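Local coordinates for kelch domain-containing protein (Colletotrichum graminicola M1.001, PDB 5C86) that probably oxidises primary alcohols to aldehydes with molecular oxygen, as a copper-dependent member of the AA5 family related to galactose oxidase, at residues A[33-39]-A[353-357]; A[114-118]-A[141-147]; A[182-186]-A[452-457]; A[302-306]-A[359-363]; A[370-374]-A[469-473]. Numbering follows the deposited sequence.

Interaction 1 (A[33-39]-A[353-357]); sequences SGWPNRW and LCGAN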
# COMPACT_ATOMS: atom_id res chain seq x y z
N SER A 33 12.82 -11.27 7.09
CA SER A 33 13.39 -12.30 6.23
C SER A 33 13.61 -13.53 7.15
O SER A 33 13.13 -13.53 8.30
CB SER A 33 14.76 -11.86 5.71
OG SER A 33 15.61 -11.62 6.78
N GLY A 34 14.48 -14.42 6.67
CA GLY A 34 14.99 -15.52 7.55
C GLY A 34 15.92 -15.14 8.63
O GLY A 34 16.33 -16.03 9.40
N TRP A 35 16.23 -13.89 8.76
CA TRP A 35 16.91 -13.33 9.93
C TRP A 35 16.21 -12.09 10.41
O TRP A 35 15.52 -11.38 9.65
CB TRP A 35 18.34 -12.92 9.61
CG TRP A 35 19.20 -14.08 9.11
CD1 TRP A 35 20.09 -14.83 9.88
CD2 TRP A 35 19.30 -14.58 7.77
NE1 TRP A 35 20.67 -15.79 9.08
CE2 TRP A 35 20.21 -15.67 7.79
CE3 TRP A 35 18.67 -14.28 6.55
CZ2 TRP A 35 20.51 -16.42 6.61
CZ3 TRP A 35 18.98 -14.98 5.38
CH2 TRP A 35 19.93 -16.05 5.42
N PRO A 36 16.46 -11.68 11.64
CA PRO A 36 15.89 -10.40 12.15
C PRO A 36 16.52 -9.11 11.59
O PRO A 36 15.95 -7.99 11.64
CB PRO A 36 16.17 -10.49 13.68
CG PRO A 36 17.25 -11.57 13.75
CD PRO A 36 16.95 -12.55 12.71
N ASN A 37 17.80 -9.22 11.18
CA ASN A 37 18.65 -8.11 10.95
C ASN A 37 19.50 -8.18 9.63
O ASN A 37 20.37 -7.34 9.45
CB ASN A 37 19.60 -7.97 12.13
CG ASN A 37 20.47 -9.23 12.32
OD1 ASN A 37 20.35 -10.24 11.62
ND2 ASN A 37 21.26 -9.20 13.35
N ARG A 38 19.27 -9.11 8.74
CA ARG A 38 20.06 -9.11 7.52
C ARG A 38 19.24 -10.04 6.66
O ARG A 38 18.23 -10.41 7.09
CB ARG A 38 21.49 -9.59 7.84
CG ARG A 38 21.48 -10.95 8.52
CD ARG A 38 22.80 -11.13 9.26
NE ARG A 38 23.13 -12.48 9.68
CZ ARG A 38 22.94 -12.93 10.92
NH1 ARG A 38 22.35 -12.13 11.78
NH2 ARG A 38 23.30 -14.18 11.28
N TRP A 39 19.68 -10.34 5.43
CA TRP A 39 19.03 -11.06 4.35
C TRP A 39 20.09 -11.63 3.43
O TRP A 39 21.25 -11.13 3.49
CB TRP A 39 18.06 -10.14 3.50
CG TRP A 39 18.85 -9.04 2.90
CD1 TRP A 39 19.15 -7.88 3.50
CD2 TRP A 39 19.45 -9.01 1.60
NE1 TRP A 39 19.95 -7.10 2.67
CE2 TRP A 39 20.17 -7.78 1.51
CE3 TRP A 39 19.49 -9.88 0.53
CZ2 TRP A 39 20.90 -7.41 0.36
CZ3 TRP A 39 20.23 -9.53 -0.62
CH2 TRP A 39 20.95 -8.29 -0.64
N LEU A 353 18.24 -3.37 7.25
CA LEU A 353 18.32 -4.79 7.10
C LEU A 353 19.63 -5.09 6.33
O LEU A 353 19.63 -5.51 5.19
CB LEU A 353 17.09 -5.50 6.40
CG LEU A 353 16.95 -7.00 6.71
CD1 LEU A 353 16.47 -7.27 8.14
CD2 LEU A 353 16.05 -7.74 5.75
N CYS A 354 20.74 -4.86 7.00
CA CYS A 354 22.02 -4.94 6.31
C CYS A 354 23.14 -5.45 7.17
O CYS A 354 24.30 -5.10 6.93
CB CYS A 354 22.34 -3.57 5.76
SG CYS A 354 21.90 -2.19 6.83
N GLY A 355 22.80 -6.29 8.13
CA GLY A 355 23.79 -7.14 8.86
C GLY A 355 23.72 -6.96 10.36
O GLY A 355 23.16 -6.05 10.85
N ALA A 356 24.37 -7.83 11.11
CA ALA A 356 24.50 -7.62 12.57
C ALA A 356 25.32 -6.36 12.93
O ALA A 356 26.38 -6.04 12.37
CB ALA A 356 25.15 -8.89 13.21
N ASN A 357 24.81 -5.58 13.88
CA ASN A 357 25.44 -4.32 14.28
C ASN A 357 25.62 -3.33 13.17
O ASN A 357 26.55 -2.53 13.23
CB ASN A 357 26.85 -4.52 14.93
CG ASN A 357 26.80 -5.32 16.21
OD1 ASN A 357 25.77 -5.39 16.87
ND2 ASN A 357 27.96 -5.93 16.59
O HOH W 1 21.62 -6.49 14.91
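Segment 33-39 curls round the side chain of Leu-353. It starts with Ser-33, whose OG lies 4.0 Å from Leu-353 CD2. The same OG is 2.9 Å from Trp-35 O and 2.9 Å from Arg-38 O, so the hydroxyl sits within the turn of the loop. Pro-36 adds backbone contact, with its O 3.6 Å from Leu-353 CD1. Asn-37 makes a direct backbone hydrogen bond across the segments: Gly-355 N donates to Asn-37 O at 3.0 Å. Its side chain lies along Ala-356, with ND2 3.7 Å from Ala-356 CA, and ND2 also binds water 1. Arg-38 points its CA-to-CB bond away, yet its CB rests 3.5 Å from Gly-355 CA. Arg-38 NH1 is hydrogen-bonded to Asn-37 OD1 at 2.8 Å, within the loop. At Trp-39 the indole edge faces Leu-353 O, 3.0 Å from Trp-39 CD1; Trp-39 CD1 is also 3.8 Å from Leu-353 CD2. Phe-72 stacks on this indole. Cys-354 forms a disulfide with Cys-358 within the second loop. The two loops belong to the first and last blades of a seven-bladed kelch propeller. The Leu-353 side chain is about 4 Å from that of the copper ligand His-335, and the Trp-39 side chain about 6 Å from that of Tyr-120, another copper-binding residue. This is the rim of a galactose oxidase-type copper site, here without metal.

Interaction 2 (A[114-118]-A[141-147]); sequences MQISR and AGTRNGE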
# COMPACT_ATOMS: atom_id res chain seq x y z
N MET A 114 4.43 -20.03 -8.07
CA MET A 114 4.31 -19.27 -9.31
C MET A 114 4.90 -20.00 -10.53
O MET A 114 5.77 -20.88 -10.31
CB MET A 114 4.98 -17.88 -9.16
CG MET A 114 4.21 -16.90 -8.26
SD MET A 114 5.13 -15.34 -8.08
CE MET A 114 6.55 -15.76 -7.14
N GLN A 115 4.38 -19.66 -11.68
CA GLN A 115 4.92 -20.15 -12.98
C GLN A 115 6.32 -19.63 -13.24
O GLN A 115 7.11 -20.34 -13.88
CB GLN A 115 4.04 -19.81 -14.14
CG GLN A 115 2.69 -20.52 -14.02
CD GLN A 115 2.87 -22.02 -14.28
OE1 GLN A 115 2.70 -22.85 -13.39
NE2 GLN A 115 3.33 -22.33 -15.49
N ILE A 116 6.61 -18.39 -12.82
CA ILE A 116 7.93 -17.77 -13.03
C ILE A 116 8.40 -17.27 -11.70
O ILE A 116 7.69 -16.39 -11.10
CB ILE A 116 7.87 -16.63 -14.03
CG1 ILE A 116 7.21 -17.09 -15.33
CG2 ILE A 116 9.24 -16.00 -14.26
CD1 ILE A 116 6.69 -16.07 -16.31
N SER A 117 9.52 -17.77 -11.20
CA SER A 117 10.05 -17.35 -9.92
C SER A 117 10.57 -15.90 -10.03
O SER A 117 11.04 -15.48 -11.10
CB SER A 117 11.12 -18.29 -9.38
OG SER A 117 12.21 -18.42 -10.28
N ARG A 118 10.47 -15.16 -8.92
CA ARG A 118 10.65 -13.70 -9.02
C ARG A 118 10.82 -13.11 -7.65
O ARG A 118 10.48 -13.72 -6.66
CB ARG A 118 9.52 -13.03 -9.73
CG ARG A 118 8.16 -13.30 -9.09
CD ARG A 118 7.11 -12.71 -9.94
NE ARG A 118 6.63 -13.57 -11.05
CZ ARG A 118 6.35 -13.20 -12.27
NH1 ARG A 118 6.58 -11.96 -12.76
NH2 ARG A 118 5.75 -14.02 -13.13
N ALA A 141 14.17 -16.39 -12.14
CA ALA A 141 14.77 -16.86 -13.38
C ALA A 141 13.80 -16.71 -14.52
O ALA A 141 12.61 -16.88 -14.34
CB ALA A 141 15.14 -18.34 -13.18
N GLY A 142 14.29 -16.37 -15.69
CA GLY A 142 13.50 -16.19 -16.89
C GLY A 142 12.91 -14.79 -17.00
O GLY A 142 12.88 -14.06 -15.99
N THR A 143 12.50 -14.40 -18.19
CA THR A 143 11.84 -13.12 -18.44
C THR A 143 10.66 -13.06 -17.48
O THR A 143 9.81 -13.96 -17.47
CB THR A 143 11.32 -13.01 -19.87
OG1 THR A 143 12.42 -13.21 -20.77
CG2 THR A 143 10.76 -11.64 -20.23
N ARG A 144 10.60 -11.99 -16.68
CA ARG A 144 9.60 -11.94 -15.62
C ARG A 144 8.23 -11.41 -16.09
O ARG A 144 7.69 -10.41 -15.62
CB ARG A 144 10.15 -11.12 -14.45
CG ARG A 144 11.54 -11.56 -13.97
CD ARG A 144 11.67 -12.93 -13.23
NE ARG A 144 12.88 -12.90 -12.35
CZ ARG A 144 14.12 -12.93 -12.79
NH1 ARG A 144 14.35 -13.18 -14.07
NH2 ARG A 144 15.14 -12.78 -11.94
N ASN A 145 7.61 -12.13 -17.00
CA ASN A 145 6.36 -11.81 -17.56
C ASN A 145 5.17 -11.99 -16.60
O ASN A 145 5.35 -12.41 -15.47
CB ASN A 145 6.12 -12.59 -18.87
CG ASN A 145 7.12 -12.22 -19.93
OD1 ASN A 145 7.41 -11.06 -20.16
ND2 ASN A 145 7.57 -13.22 -20.69
N GLY A 146 4.02 -11.52 -17.08
CA GLY A 146 2.81 -11.51 -16.23
C GLY A 146 2.19 -12.84 -16.01
O GLY A 146 2.20 -13.71 -16.91
N GLU A 147 1.67 -13.07 -14.79
CA GLU A 147 0.92 -14.25 -14.48
C GLU A 147 -0.17 -13.90 -13.50
O GLU A 147 -0.07 -12.88 -12.78
CB GLU A 147 1.77 -15.38 -14.00
CG GLU A 147 2.57 -15.22 -12.69
CD GLU A 147 3.35 -16.47 -12.39
OE1 GLU A 147 4.60 -16.40 -12.36
OE2 GLU A 147 2.72 -17.51 -12.12
O HOH W 2 11.43 -19.02 -13.13
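The salt bridge between Arg-118 NH2 and Glu-147 OE1, 2.8 Å long, is the centre of this contact. The Glu-147 carboxylate also accepts two backbone bonds: Gln-115 N to OE2 at 2.8 Å and Ile-116 N to OE1 at 2.9 Å. It thus holds the backbone just ahead of Arg-118. Arg-118 NH1 and NH2 also donate to Asn-145 O, at 3.0 and 2.9 Å. Arg-118 NE returns to Ile-116 O at 3.0 Å. At the other end, Ala-141 N gives a weak bond to Ser-117 O at 3.4 Å. Water 2 links Ser-117 N to Ala-141 O. Packing surrounds this network. Ile-116 CG2 lies 3.5 Å from Ala-141 O and 4.0 Å from Arg-144 CD. Met-114 and Glu-147 both touch Trp-156 on strand 155-158. Segment 114-118 leads from one blade into the next, and segment 141-147 joins the second and third strands of that next blade. An arginine paired with a glutamate at the start of the third strand fits the kelch repeat of a beta-propeller.

Interaction 3 (A[182-186]-A[452-457]); sequences WSWKN and DYGVAI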
# COMPACT_ATOMS: atom_id res chain seq x y z
N TRP A 182 -2.14 -0.67 -10.61
CA TRP A 182 -3.46 -0.24 -10.11
C TRP A 182 -4.54 -1.04 -10.81
O TRP A 182 -4.76 -0.79 -11.98
CB TRP A 182 -3.64 1.28 -10.26
CG TRP A 182 -2.76 1.98 -9.33
CD1 TRP A 182 -1.58 2.60 -9.60
CD2 TRP A 182 -2.90 1.99 -7.91
NE1 TRP A 182 -0.98 3.01 -8.43
CE2 TRP A 182 -1.78 2.67 -7.38
CE3 TRP A 182 -3.84 1.46 -7.06
CZ2 TRP A 182 -1.58 2.78 -6.02
CZ3 TRP A 182 -3.67 1.58 -5.73
CH2 TRP A 182 -2.52 2.22 -5.21
N SER A 183 -5.22 -1.89 -10.06
CA SER A 183 -6.34 -2.63 -10.63
C SER A 183 -7.50 -1.75 -10.95
O SER A 183 -7.81 -0.74 -10.25
CB SER A 183 -6.79 -3.68 -9.68
OG SER A 183 -5.77 -4.62 -9.46
N TRP A 184 -8.16 -2.07 -12.07
CA TRP A 184 -9.25 -1.25 -12.57
C TRP A 184 -10.39 -2.12 -13.18
O TRP A 184 -10.48 -3.28 -12.88
CB TRP A 184 -8.69 -0.16 -13.50
CG TRP A 184 -9.55 1.02 -13.84
CD1 TRP A 184 -9.90 1.52 -15.14
CD2 TRP A 184 -10.20 1.91 -12.91
NE1 TRP A 184 -10.66 2.64 -15.02
CE2 TRP A 184 -10.87 2.90 -13.69
CE3 TRP A 184 -10.22 2.01 -11.51
CZ2 TRP A 184 -11.52 3.95 -13.10
CZ3 TRP A 184 -10.91 3.10 -10.92
CH2 TRP A 184 -11.56 4.01 -11.73
N LYS A 185 -11.22 -1.52 -14.01
CA LYS A 185 -12.45 -2.14 -14.44
C LYS A 185 -12.19 -3.44 -15.19
O LYS A 185 -11.19 -3.51 -15.96
CB LYS A 185 -13.22 -1.15 -15.28
CG LYS A 185 -13.66 0.09 -14.49
CD LYS A 185 -14.40 1.12 -15.37
CE LYS A 185 -14.73 2.39 -14.56
NZ LYS A 185 -15.76 3.19 -15.33
N ASN A 186 -13.05 -4.42 -14.96
CA ASN A 186 -13.12 -5.65 -15.80
C ASN A 186 -11.78 -6.35 -15.98
O ASN A 186 -11.36 -6.70 -17.11
CB ASN A 186 -13.59 -5.18 -17.17
CG ASN A 186 -14.11 -6.35 -18.05
OD1 ASN A 186 -14.38 -7.41 -17.57
ND2 ASN A 186 -14.15 -6.12 -19.32
N ASP A 452 -18.99 -1.00 -9.28
CA ASP A 452 -17.99 -1.54 -10.16
C ASP A 452 -16.86 -2.12 -9.29
O ASP A 452 -16.22 -1.39 -8.49
CB ASP A 452 -17.43 -0.40 -11.02
CG ASP A 452 -16.70 -0.90 -12.25
OD1 ASP A 452 -15.89 -1.83 -12.14
OD2 ASP A 452 -16.99 -0.34 -13.35
N TYR A 453 -16.59 -3.40 -9.49
CA TYR A 453 -15.52 -4.07 -8.77
C TYR A 453 -14.15 -3.58 -9.17
O TYR A 453 -13.21 -3.92 -8.43
CB TYR A 453 -15.58 -5.60 -8.91
CG TYR A 453 -16.64 -6.23 -8.06
CD1 TYR A 453 -16.52 -6.43 -6.71
CD2 TYR A 453 -17.83 -6.70 -8.65
CE1 TYR A 453 -17.51 -7.00 -5.96
CE2 TYR A 453 -18.79 -7.30 -7.88
CZ TYR A 453 -18.66 -7.48 -6.58
OH TYR A 453 -19.65 -8.01 -5.76
N GLY A 454 -14.01 -2.83 -10.25
CA GLY A 454 -12.76 -2.20 -10.59
C GLY A 454 -12.44 -1.01 -9.74
O GLY A 454 -11.29 -0.61 -9.64
N VAL A 455 -13.49 -0.47 -9.11
CA VAL A 455 -13.43 0.60 -8.16
C VAL A 455 -13.31 -0.00 -6.75
O VAL A 455 -12.27 0.14 -6.09
CB VAL A 455 -14.63 1.54 -8.27
CG1 VAL A 455 -14.66 2.56 -7.11
CG2 VAL A 455 -14.61 2.25 -9.62
N ALA A 456 -14.32 -0.78 -6.34
CA ALA A 456 -14.35 -1.45 -5.07
C ALA A 456 -13.79 -2.83 -5.26
O ALA A 456 -14.48 -3.87 -5.36
CB ALA A 456 -15.77 -1.52 -4.59
N ILE A 457 -12.47 -2.87 -5.36
CA ILE A 457 -11.75 -4.16 -5.42
C ILE A 457 -12.18 -5.01 -4.20
O ILE A 457 -12.22 -4.53 -3.10
CB ILE A 457 -10.23 -3.93 -5.41
CG1 ILE A 457 -9.71 -3.12 -6.62
CG2 ILE A 457 -9.52 -5.26 -5.26
CD1 ILE A 457 -9.90 -3.81 -7.97
O HOH W 3 -15.43 -3.77 -13.58
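This is a buried interdomain contact, made by close packing and one water bridge. A turn of the C-terminal Early set domain, 452-457, meets the end of the first strand of a propeller blade, 182-186. The backbones come very near: Gly-454 CA is 3.8 Å from Lys-185 N. A beta carbon on Gly-454 would lie about 2.4 Å from Lys-185 CA, a clash, so glycine fits here. Trp-184 covers the turn, with CE3 3.4 Å from Gly-454 O and CZ3 4.0 Å from Val-455 CG2. Ile-457 CD1 packs on Ser-183 CB at 3.6 Å. Lys-185 NZ stays 4.2 Å from Asp-452 OD2, beyond a salt bridge, and pairs instead with Glu-261. Water 3 joins Asn-186 N to Asp-452 OD1. Asp-452 OD1 also accepts from Gly-454 N at 2.8 Å, which closes an Asx turn. Arg-430 binds both Ser-183 O and Val-455 O, tying the two sides together. The Asx turn sits in the propeller-to-Early-set interface of the galactose oxidase fold.

Interaction 4 (A[302-306]-A[359-363]); sequences LFSDT and KENHF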
# COMPACT_ATOMS: atom_id res chain seq x y z
N LEU A 302 21.36 2.17 -1.81
CA LEU A 302 20.73 1.16 -0.96
C LEU A 302 21.44 1.09 0.40
O LEU A 302 22.64 1.34 0.51
CB LEU A 302 20.70 -0.19 -1.64
CG LEU A 302 20.17 -0.27 -3.07
CD1 LEU A 302 19.96 -1.68 -3.50
CD2 LEU A 302 18.86 0.50 -3.17
N PHE A 303 20.67 0.77 1.43
CA PHE A 303 21.25 0.46 2.75
C PHE A 303 22.08 1.63 3.27
O PHE A 303 23.21 1.45 3.84
CB PHE A 303 22.09 -0.82 2.68
CG PHE A 303 21.34 -1.98 2.15
CD1 PHE A 303 20.33 -2.61 2.88
CD2 PHE A 303 21.56 -2.43 0.88
CE1 PHE A 303 19.63 -3.67 2.33
CE2 PHE A 303 20.83 -3.46 0.33
CZ PHE A 303 19.85 -4.07 1.04
N SER A 304 21.56 2.83 3.07
CA SER A 304 22.24 4.04 3.31
C SER A 304 21.34 5.07 3.98
O SER A 304 20.21 5.33 3.49
CB SER A 304 22.75 4.64 1.99
OG SER A 304 23.49 5.79 2.25
N ASP A 305 21.85 5.67 5.04
CA ASP A 305 21.23 6.76 5.76
C ASP A 305 21.59 8.15 5.22
O ASP A 305 21.22 9.19 5.80
CB ASP A 305 21.50 6.68 7.30
CG ASP A 305 20.68 5.63 7.98
OD1 ASP A 305 19.74 5.09 7.39
OD2 ASP A 305 20.94 5.34 9.15
N THR A 306 22.24 8.19 4.07
CA THR A 306 22.71 9.45 3.51
C THR A 306 21.57 10.23 2.81
O THR A 306 20.49 9.66 2.50
CB THR A 306 23.84 9.22 2.53
OG1 THR A 306 23.36 8.37 1.49
CG2 THR A 306 25.06 8.58 3.29
N LYS A 359 24.77 -0.03 11.50
CA LYS A 359 24.21 1.19 11.97
C LYS A 359 23.00 1.65 11.11
O LYS A 359 22.19 2.38 11.62
CB LYS A 359 25.29 2.25 12.07
CG LYS A 359 25.77 2.79 10.72
CD LYS A 359 26.92 3.79 10.88
CE LYS A 359 27.21 4.52 9.56
NZ LYS A 359 27.74 3.62 8.46
N GLU A 360 22.89 1.20 9.86
CA GLU A 360 21.70 1.54 9.04
C GLU A 360 20.46 0.74 9.43
O GLU A 360 19.40 1.03 8.87
CB GLU A 360 22.02 1.39 7.55
CG GLU A 360 22.93 2.51 7.09
CD GLU A 360 24.40 2.28 7.44
OE1 GLU A 360 24.81 1.08 7.46
OE2 GLU A 360 25.13 3.28 7.65
N ASN A 361 20.52 -0.28 10.28
CA ASN A 361 19.34 -1.01 10.68
C ASN A 361 18.52 -0.16 11.63
O ASN A 361 19.00 0.38 12.66
CB ASN A 361 19.69 -2.23 11.47
CG ASN A 361 20.20 -3.32 10.68
OD1 ASN A 361 19.89 -3.54 9.48
ND2 ASN A 361 20.98 -4.15 11.37
N HIS A 362 17.23 0.03 11.28
CA HIS A 362 16.33 0.73 12.18
C HIS A 362 15.18 -0.18 12.55
O HIS A 362 14.29 -0.49 11.72
CB HIS A 362 15.87 2.00 11.47
CG HIS A 362 17.00 2.88 11.08
ND1 HIS A 362 17.89 3.38 12.02
CD2 HIS A 362 17.44 3.31 9.87
CE1 HIS A 362 18.82 4.08 11.40
NE2 HIS A 362 18.56 4.08 10.11
N PHE A 363 15.17 -0.68 13.80
CA PHE A 363 14.15 -1.66 14.24
C PHE A 363 12.87 -0.94 14.68
O PHE A 363 11.94 -1.53 15.14
CB PHE A 363 14.67 -2.59 15.37
CG PHE A 363 15.80 -3.52 14.95
CD1 PHE A 363 17.11 -3.03 14.92
CD2 PHE A 363 15.55 -4.83 14.63
CE1 PHE A 363 18.15 -3.89 14.54
CE2 PHE A 363 16.58 -5.68 14.26
CZ PHE A 363 17.87 -5.16 14.22
O HOH W 4 24.64 -0.60 5.28
O HOH W 5 18.75 2.77 6.74
O HOH W 6 24.60 5.43 5.79
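Three waters bridge these two loops, while the direct hydrogen bonds all come from one histidine. Both loops belong to the kelch propeller. Each joins the second and third strands of its blade, and the two blades are neighbours, the sixth and the seventh. Water 4 donates to Phe-303 O and Glu-360 OE1. Water 5 donates to Asp-305 OD1 and Glu-360 O. Water 6 accepts from Asp-305 N and donates to Glu-360 OE2. The direct polar contact is a His-carboxylate hydrogen bond. His-362 NE2 donates to both Asp-305 oxygens, OD2 at 2.9 Å and OD1 at 3.1 Å, with Asp-305 OD2 near the plane of the imidazole. Glu-360 also packs through its aliphatic part: its CG is 3.4 Å from Phe-303 O and 3.9 Å from Asp-305 CG. The Phe-303 ring leads away from segment 359-363. That ring meets His-335, a copper ligand, with side chains about 3 Å apart, so the loop lies beside the metal site. Ser-304 OG and Thr-306 OG1 are hydrogen-bonded at 2.7 Å within their own loop. Lys-359 NZ forms a salt bridge with its neighbour, reaching Glu-360 OE2 at 2.8 Å.

Interaction 5 (A[370-374]-A[469-473]); sequences PPYLF and AGVPC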
# COMPACT_ATOMS: atom_id res chain seq x y z
N PRO A 370 -2.18 12.64 12.27
CA PRO A 370 -2.35 13.78 11.43
C PRO A 370 -3.13 14.97 12.04
O PRO A 370 -3.78 14.79 13.09
CB PRO A 370 -3.14 13.20 10.17
CG PRO A 370 -2.90 11.77 10.24
CD PRO A 370 -2.85 11.43 11.71
N PRO A 371 -3.14 16.14 11.40
CA PRO A 371 -3.88 17.34 11.91
C PRO A 371 -5.35 17.04 12.20
O PRO A 371 -5.91 17.66 13.10
CB PRO A 371 -3.74 18.35 10.82
CG PRO A 371 -2.46 17.98 10.16
CD PRO A 371 -2.37 16.49 10.19
N TYR A 372 -6.01 16.11 11.47
CA TYR A 372 -7.41 15.94 11.68
C TYR A 372 -7.70 15.28 13.03
O TYR A 372 -8.89 15.12 13.38
CB TYR A 372 -8.07 15.11 10.52
CG TYR A 372 -7.47 13.77 10.15
CD1 TYR A 372 -7.01 12.84 11.06
CD2 TYR A 372 -7.45 13.40 8.82
CE1 TYR A 372 -6.48 11.62 10.71
CE2 TYR A 372 -6.90 12.15 8.45
CZ TYR A 372 -6.41 11.28 9.38
OH TYR A 372 -5.87 10.06 9.00
N LEU A 373 -6.71 14.85 13.80
CA LEU A 373 -6.95 14.31 15.15
C LEU A 373 -6.80 15.40 16.19
O LEU A 373 -6.94 15.05 17.37
CB LEU A 373 -6.02 13.14 15.44
CG LEU A 373 -6.16 11.91 14.51
CD1 LEU A 373 -5.25 10.79 15.00
CD2 LEU A 373 -7.59 11.42 14.46
N PHE A 374 -6.60 16.62 15.79
CA PHE A 374 -6.41 17.74 16.75
C PHE A 374 -7.40 18.78 16.48
O PHE A 374 -7.98 18.98 15.36
CB PHE A 374 -4.99 18.30 16.64
CG PHE A 374 -3.96 17.28 16.93
CD1 PHE A 374 -3.63 16.94 18.26
CD2 PHE A 374 -3.35 16.48 15.91
CE1 PHE A 374 -2.78 15.91 18.54
CE2 PHE A 374 -2.48 15.51 16.20
CZ PHE A 374 -2.19 15.18 17.51
N ALA A 469 -16.26 19.03 11.31
CA ALA A 469 -14.94 19.64 11.35
C ALA A 469 -13.87 18.81 10.65
O ALA A 469 -12.72 19.18 10.59
CB ALA A 469 -14.51 19.91 12.80
N GLY A 470 -14.18 17.59 10.24
CA GLY A 470 -13.21 16.77 9.56
C GLY A 470 -12.51 15.72 10.42
O GLY A 470 -11.68 15.00 9.87
N VAL A 471 -12.92 15.56 11.68
CA VAL A 471 -12.28 14.59 12.51
C VAL A 471 -12.82 13.20 12.29
O VAL A 471 -14.03 12.97 12.38
CB VAL A 471 -12.53 14.97 14.02
CG1 VAL A 471 -11.86 13.96 14.88
CG2 VAL A 471 -12.14 16.43 14.26
N PRO A 472 -11.96 12.20 11.99
CA PRO A 472 -12.43 10.87 11.75
C PRO A 472 -12.61 10.05 12.99
O PRO A 472 -11.87 10.19 14.01
CB PRO A 472 -11.35 10.24 10.92
CG PRO A 472 -10.09 10.93 11.39
CD PRO A 472 -10.49 12.33 11.72
N CYS A 473 -13.58 9.16 12.95
CA CYS A 473 -13.70 8.10 13.91
C CYS A 473 -12.54 7.12 13.78
O CYS A 473 -11.77 7.16 12.79
CB CYS A 473 -15.00 7.38 13.83
SG CYS A 473 -15.27 6.45 12.31
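Tyr-372 adopts the p rotamer (chi1 53°), and this sets the contact. Its CA-to-CB bond points toward segment 469-473, and the ring presents one face to Pro-472. Pro-472 CG sits 3.9 Å from the ring centroid of Tyr-372, 21° off the ring normal, a CH-pi contact. Pro-472 CD also approaches Tyr-372 CD1 at 3.6 Å. Leu-373 behaves differently. Its CA-to-CB bond points away, but the mt rotamer brings CD2 back to 4.0 Å from Pro-472 CG. Pro-472 therefore touches both Tyr-372 and Leu-373. Residues 371-373 form a short 3-10 turn. Leu-373 N binds Pro-370 O and Phe-374 N binds Pro-371 O, each at 3.0 Å. The turn follows strand 364-369 of the last propeller blade and leads to the Early set domain. The partner loop, between strands 459-466 and 476-481, belongs to that domain, so the packing joins the two domains near their covalent link. Val-471 is in the t rotamer, with CG1 3.5 Å from Tyr-372 O. Val-471 CA makes a CA-H...O contact with the same oxygen at 3.5 Å, and this carbonyl has no polar partner in the model. Gly-470 has phi 100°, psi 5°, where a beta carbon would press on the preceding carbonyl; its O lies 3.7 Å from Tyr-372 CB. The phenol OH of Tyr-372 is hydrogen-bonded to Ala-344 O.

Interactions 1 and 4 are surface contacts and share the loop between strands 346-350 and 364-369. They touch through Asn-361, which is hydrogen-bonded to Cys-354 N and Gly-355 O, and Phe-303 packs on Leu-353 O. Both border the copper site; interaction 1 wraps an apolar side chain, while interaction 4 relies on water bridges and a His-carboxylate hydrogen bond. Interaction 2, partly buried, is the most polar and stays within the propeller, about 26 Å from interaction 1 between centres. Interactions 3 and 5 are buried and join the propeller to the Early set domain at places about 29 Å apart between centres. Neither has a direct hydrogen bond between its segments, and packing dominates in both.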